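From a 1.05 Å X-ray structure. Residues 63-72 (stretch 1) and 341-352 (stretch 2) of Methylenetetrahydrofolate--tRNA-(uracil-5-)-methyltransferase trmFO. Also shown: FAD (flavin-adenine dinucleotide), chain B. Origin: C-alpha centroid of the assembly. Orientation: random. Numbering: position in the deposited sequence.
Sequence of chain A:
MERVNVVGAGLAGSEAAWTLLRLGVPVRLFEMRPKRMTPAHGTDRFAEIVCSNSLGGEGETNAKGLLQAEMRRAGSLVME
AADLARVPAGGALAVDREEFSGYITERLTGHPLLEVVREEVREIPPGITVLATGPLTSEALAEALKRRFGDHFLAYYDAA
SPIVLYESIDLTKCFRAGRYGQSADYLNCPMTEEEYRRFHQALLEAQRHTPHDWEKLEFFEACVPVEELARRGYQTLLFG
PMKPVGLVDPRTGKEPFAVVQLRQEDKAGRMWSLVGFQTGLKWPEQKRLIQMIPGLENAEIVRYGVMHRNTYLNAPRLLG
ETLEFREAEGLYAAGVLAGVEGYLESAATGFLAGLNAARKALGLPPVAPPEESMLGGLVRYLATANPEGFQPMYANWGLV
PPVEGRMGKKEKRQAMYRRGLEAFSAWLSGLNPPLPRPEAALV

Stretch 1, residues 63-72: AKGLLQAEMR
Stretch 2, residues 341-352: EGYLESAATGFL

Two helices from distant parts of one chain pack side by side through a small apolar seam, closed at one end by a salt bridge between Lys64 and Glu345. Residues 63-72 are helical throughout; Gly342 occupies the N-cap position just before helix 343-352. The axes run in broadly the same direction, 36° apart and 10.3 Å at closest approach, with Gln68 CA 7.3 Å from Leu344 CA and Met71 CA 6.7 Å from Ala348 CA.

Leu344 (chi1 t, chi2 p) is the knob, seated among Lys64, Leu67, Gln68 and Met71; its CG lies 3.5 Å from Leu67 CD2, and its CD2 3.4 Å from Lys64 O. Leu67 (t, p) also reaches Ala348, CD1 to CB 3.9 Å. The small methyl of Ala348 lets selenomethionine Met71 (m, m, chi3 96°) lie close, SE to CB 3.8 Å, and Met71 CE extends to Phe351 CD2 at 4.0 Å, oblique to the ring (Phe351 chi1 t).

Lys64 (m, t, t, m) points sideways at CB, but its long chain carries NZ to Glu345 (m, p): NZ donates to Glu345 OE2 at 2.7 Å, the short leg of the salt bridge, and makes a weak hydrogen bond to Glu345 OE1 at 3.0 Å. At phi/psi 118/145 a CB on Gly342 would be jammed against the carbonyl O of Glu341, which alone calls for glycine; it would also clash with Glu345 OE1. Beyond it, Tyr343 N donates to FAD O2 at 3.0 Å.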

# COMPACT_ATOMS: atom_id res chain seq x y z
N ALA A 63 10.10 -6.95 -5.34
CA ALA A 63 9.96 -5.55 -4.95
C ALA A 63 10.09 -5.34 -3.44
O ALA A 63 10.69 -4.38 -2.99
CB ALA A 63 8.65 -5.00 -5.45
N LYS A 64 9.51 -6.25 -2.66
CA LYS A 64 9.65 -6.18 -1.21
C LYS A 64 11.10 -6.43 -0.79
O LYS A 64 11.56 -5.89 0.21
CB LYS A 64 8.68 -7.16 -0.54
CG LYS A 64 7.22 -6.68 -0.57
CD LYS A 64 6.28 -7.69 0.07
CE LYS A 64 4.83 -7.21 0.03
NZ LYS A 64 4.50 -6.25 1.11
N GLY A 65 11.81 -7.26 -1.55
CA GLY A 65 13.22 -7.48 -1.30
C GLY A 65 14.04 -6.22 -1.46
O GLY A 65 14.94 -5.94 -0.67
N LEU A 66 13.73 -5.43 -2.49
CA LEU A 66 14.39 -4.14 -2.64
C LEU A 66 14.06 -3.23 -1.46
O LEU A 66 14.95 -2.59 -0.89
CB LEU A 66 14.00 -3.48 -3.95
CG LEU A 66 14.49 -2.04 -4.14
CD1 LEU A 66 16.01 -1.93 -3.97
CD2 LEU A 66 14.06 -1.48 -5.48
N LEU A 67 12.79 -3.16 -1.07
CA LEU A 67 12.42 -2.29 0.04
C LEU A 67 13.11 -2.72 1.34
O LEU A 67 13.54 -1.87 2.13
CB LEU A 67 10.90 -2.25 0.19
CG LEU A 67 10.35 -1.24 1.21
CD1 LEU A 67 10.81 0.17 0.93
CD2 LEU A 67 8.83 -1.30 1.22
N GLN A 68 13.23 -4.03 1.56
CA GLN A 68 13.98 -4.53 2.71
C GLN A 68 15.42 -4.04 2.70
O GLN A 68 15.94 -3.58 3.71
CB GLN A 68 13.97 -6.06 2.74
CG GLN A 68 12.60 -6.64 3.08
CD GLN A 68 12.48 -8.12 2.75
OE1 GLN A 68 13.46 -8.78 2.40
NE2 GLN A 68 11.27 -8.65 2.86
N ALA A 69 16.07 -4.14 1.54
CA ALA A 69 17.45 -3.71 1.41
C ALA A 69 17.60 -2.21 1.63
O ALA A 69 18.55 -1.76 2.28
CB ALA A 69 18.02 -4.12 0.05
N GLU A 70 16.67 -1.43 1.08
CA GLU A 70 16.69 0.01 1.29
C GLU A 70 16.57 0.33 2.77
O GLU A 70 17.28 1.18 3.29
CB GLU A 70 15.53 0.68 0.53
CG GLU A 70 15.71 0.64 -0.98
CD GLU A 70 14.51 1.16 -1.77
OE1 GLU A 70 13.45 1.52 -1.18
OE2 GLU A 70 14.64 1.18 -3.02
N MSE A 71 15.65 -0.34 3.45
CA MSE A 71 15.43 -0.05 4.86
C MSE A 71 16.64 -0.46 5.73
O MSE A 71 16.93 0.22 6.71
CB MSE A 71 14.11 -0.66 5.33
CG MSE A 71 12.90 0.12 4.81
SE MSE A 71 12.91 2.00 5.40
CE MSE A 71 13.72 2.78 3.81
N ARG A 72 17.35 -1.52 5.36
CA ARG A 72 18.60 -1.82 6.05
C ARG A 72 19.60 -0.68 5.87
O ARG A 72 20.26 -0.27 6.81
CB ARG A 72 19.23 -3.12 5.56
CG ARG A 72 18.50 -4.37 5.97
CD ARG A 72 19.37 -5.61 5.77
NE ARG A 72 18.63 -6.82 6.09
CZ ARG A 72 17.93 -7.53 5.21
NH1 ARG A 72 17.90 -7.17 3.93
NH2 ARG A 72 17.26 -8.59 5.62
N GLU A 341 -0.02 -0.63 2.27
CA GLU A 341 -0.39 -1.93 2.78
C GLU A 341 0.88 -2.72 2.96
O GLU A 341 1.73 -2.73 2.07
CB GLU A 341 -1.31 -2.65 1.79
CG GLU A 341 -1.46 -4.14 2.01
CD GLU A 341 -2.05 -4.51 3.35
OE1 GLU A 341 -2.55 -3.61 4.08
OE2 GLU A 341 -2.03 -5.71 3.69
N GLY A 342 1.02 -3.40 4.10
CA GLY A 342 2.13 -4.29 4.36
C GLY A 342 2.97 -3.83 5.55
O GLY A 342 3.15 -2.62 5.77
N TYR A 343 3.49 -4.78 6.32
CA TYR A 343 4.29 -4.43 7.49
C TYR A 343 5.48 -3.56 7.11
O TYR A 343 5.75 -2.54 7.74
CB TYR A 343 4.81 -5.65 8.23
CG TYR A 343 3.79 -6.69 8.66
CD1 TYR A 343 2.74 -6.37 9.51
CD2 TYR A 343 3.93 -8.01 8.25
CE1 TYR A 343 1.83 -7.35 9.90
CE2 TYR A 343 3.04 -8.98 8.64
CZ TYR A 343 1.99 -8.65 9.46
OH TYR A 343 1.10 -9.63 9.86
N LEU A 344 6.20 -3.98 6.08
CA LEU A 344 7.40 -3.30 5.64
C LEU A 344 7.11 -1.92 5.05
O LEU A 344 7.80 -0.94 5.36
CB LEU A 344 8.07 -4.19 4.59
CG LEU A 344 9.22 -3.64 3.78
CD1 LEU A 344 10.41 -3.46 4.69
CD2 LEU A 344 9.54 -4.59 2.63
N GLU A 345 6.09 -1.85 4.20
CA GLU A 345 5.67 -0.58 3.62
C GLU A 345 5.27 0.39 4.73
O GLU A 345 5.54 1.60 4.64
CB GLU A 345 4.47 -0.80 2.70
CG GLU A 345 4.79 -1.53 1.39
CD GLU A 345 4.80 -3.06 1.47
OE1 GLU A 345 4.87 -3.64 2.58
OE2 GLU A 345 4.76 -3.69 0.39
N SER A 346 4.62 -0.13 5.76
CA SER A 346 4.22 0.70 6.87
C SER A 346 5.45 1.23 7.62
O SER A 346 5.56 2.43 7.88
CB SER A 346 3.26 -0.06 7.78
OG SER A 346 2.05 -0.33 7.08
N ALA A 347 6.39 0.34 7.95
CA ALA A 347 7.62 0.78 8.58
C ALA A 347 8.38 1.80 7.72
O ALA A 347 8.90 2.79 8.23
CB ALA A 347 8.51 -0.43 8.89
N ALA A 348 8.43 1.56 6.41
CA ALA A 348 9.20 2.42 5.52
C ALA A 348 8.60 3.82 5.41
O ALA A 348 9.33 4.82 5.42
CB ALA A 348 9.34 1.77 4.15
N THR A 349 7.28 3.90 5.31
CA THR A 349 6.65 5.21 5.35
C THR A 349 6.82 5.87 6.73
O THR A 349 6.94 7.08 6.81
CB THR A 349 5.17 5.17 4.90
OG1 THR A 349 4.43 4.27 5.72
CG2 THR A 349 5.06 4.78 3.41
N GLY A 350 6.84 5.07 7.79
CA GLY A 350 7.16 5.60 9.11
C GLY A 350 8.54 6.24 9.15
O GLY A 350 8.72 7.33 9.70
N PHE A 351 9.52 5.57 8.56
CA PHE A 351 10.85 6.14 8.44
C PHE A 351 10.81 7.52 7.78
O PHE A 351 11.39 8.48 8.28
CB PHE A 351 11.78 5.19 7.66
CG PHE A 351 13.00 5.87 7.11
CD1 PHE A 351 14.06 6.22 7.93
CD2 PHE A 351 13.08 6.17 5.77
CE1 PHE A 351 15.18 6.86 7.44
CE2 PHE A 351 14.20 6.82 5.25
CZ PHE A 351 15.25 7.16 6.09
N LEU A 352 10.12 7.62 6.64
CA LEU A 352 10.12 8.88 5.90
C LEU A 352 9.38 9.98 6.65
O LEU A 352 9.84 11.13 6.71
CB LEU A 352 9.57 8.70 4.49
CG LEU A 352 9.62 9.97 3.62
CD1 LEU A 352 11.04 10.51 3.45
CD2 LEU A 352 8.97 9.73 2.28
PA FAD B . -0.60 -0.89 13.19
O1A FAD B . -1.97 -1.49 13.33
O2A FAD B . 0.59 -1.80 13.19
O5B FAD B . -0.34 0.22 14.31
C5B FAD B . -1.32 1.19 14.64
C4B FAD B . -1.23 1.44 16.13
O4B FAD B . -2.04 2.55 16.47
C3B FAD B . -1.76 0.26 16.94
O3B FAD B . -0.82 -0.15 17.91
C2B FAD B . -3.05 0.79 17.57
O2B FAD B . -3.35 0.24 18.84
C1B FAD B . -2.75 2.27 17.67
N9A FAD B . -3.89 3.20 17.68
C8A FAD B . -4.97 3.22 16.83
N7A FAD B . -5.72 4.30 17.12
C5A FAD B . -5.12 4.97 18.14
C6A FAD B . -5.44 6.13 18.83
N6A FAD B . -6.43 6.95 18.44
N1A FAD B . -4.60 6.55 19.82
C2A FAD B . -3.47 5.84 20.16
N3A FAD B . -3.14 4.69 19.48
C4A FAD B . -3.97 4.29 18.50
N1 FAD B . 0.26 -6.88 6.61
C2 FAD B . 1.17 -7.73 6.04
O2 FAD B . 2.17 -7.29 5.47
N3 FAD B . 0.97 -9.10 6.12
C4 FAD B . -0.13 -9.64 6.76
O4 FAD B . -0.29 -10.87 6.82
C4X FAD B . -1.05 -8.76 7.34
N5 FAD B . -2.17 -9.24 7.99
C5X FAD B . -3.06 -8.36 8.56
C6 FAD B . -4.18 -8.85 9.22
C7 FAD B . -5.10 -7.99 9.79
C7M FAD B . -6.31 -8.53 10.50
C8 FAD B . -4.89 -6.62 9.71
C8M FAD B . -5.87 -5.67 10.34
C9 FAD B . -3.76 -6.11 9.06
C9A FAD B . -2.84 -6.98 8.47
N10 FAD B . -1.73 -6.48 7.80
C10 FAD B . -0.84 -7.39 7.26
C1' FAD B . -1.82 -5.12 7.15
C2' FAD B . -0.77 -4.12 7.66
O2' FAD B . 0.48 -4.25 7.00
C3' FAD B . -0.59 -4.18 9.18
O3' FAD B . -1.83 -3.79 9.74
C4' FAD B . 0.51 -3.27 9.70
O4' FAD B . 0.72 -3.58 11.06
C5' FAD B . 0.18 -1.79 9.51
O5' FAD B . 1.09 -1.00 10.24
P FAD B . 0.60 0.38 10.88
O1P FAD B . 0.01 1.27 9.83
O2P FAD B . 1.74 0.92 11.67
O3P FAD B . -0.63 -0.03 11.83
O HOH W 1 1.78 -5.85 1.47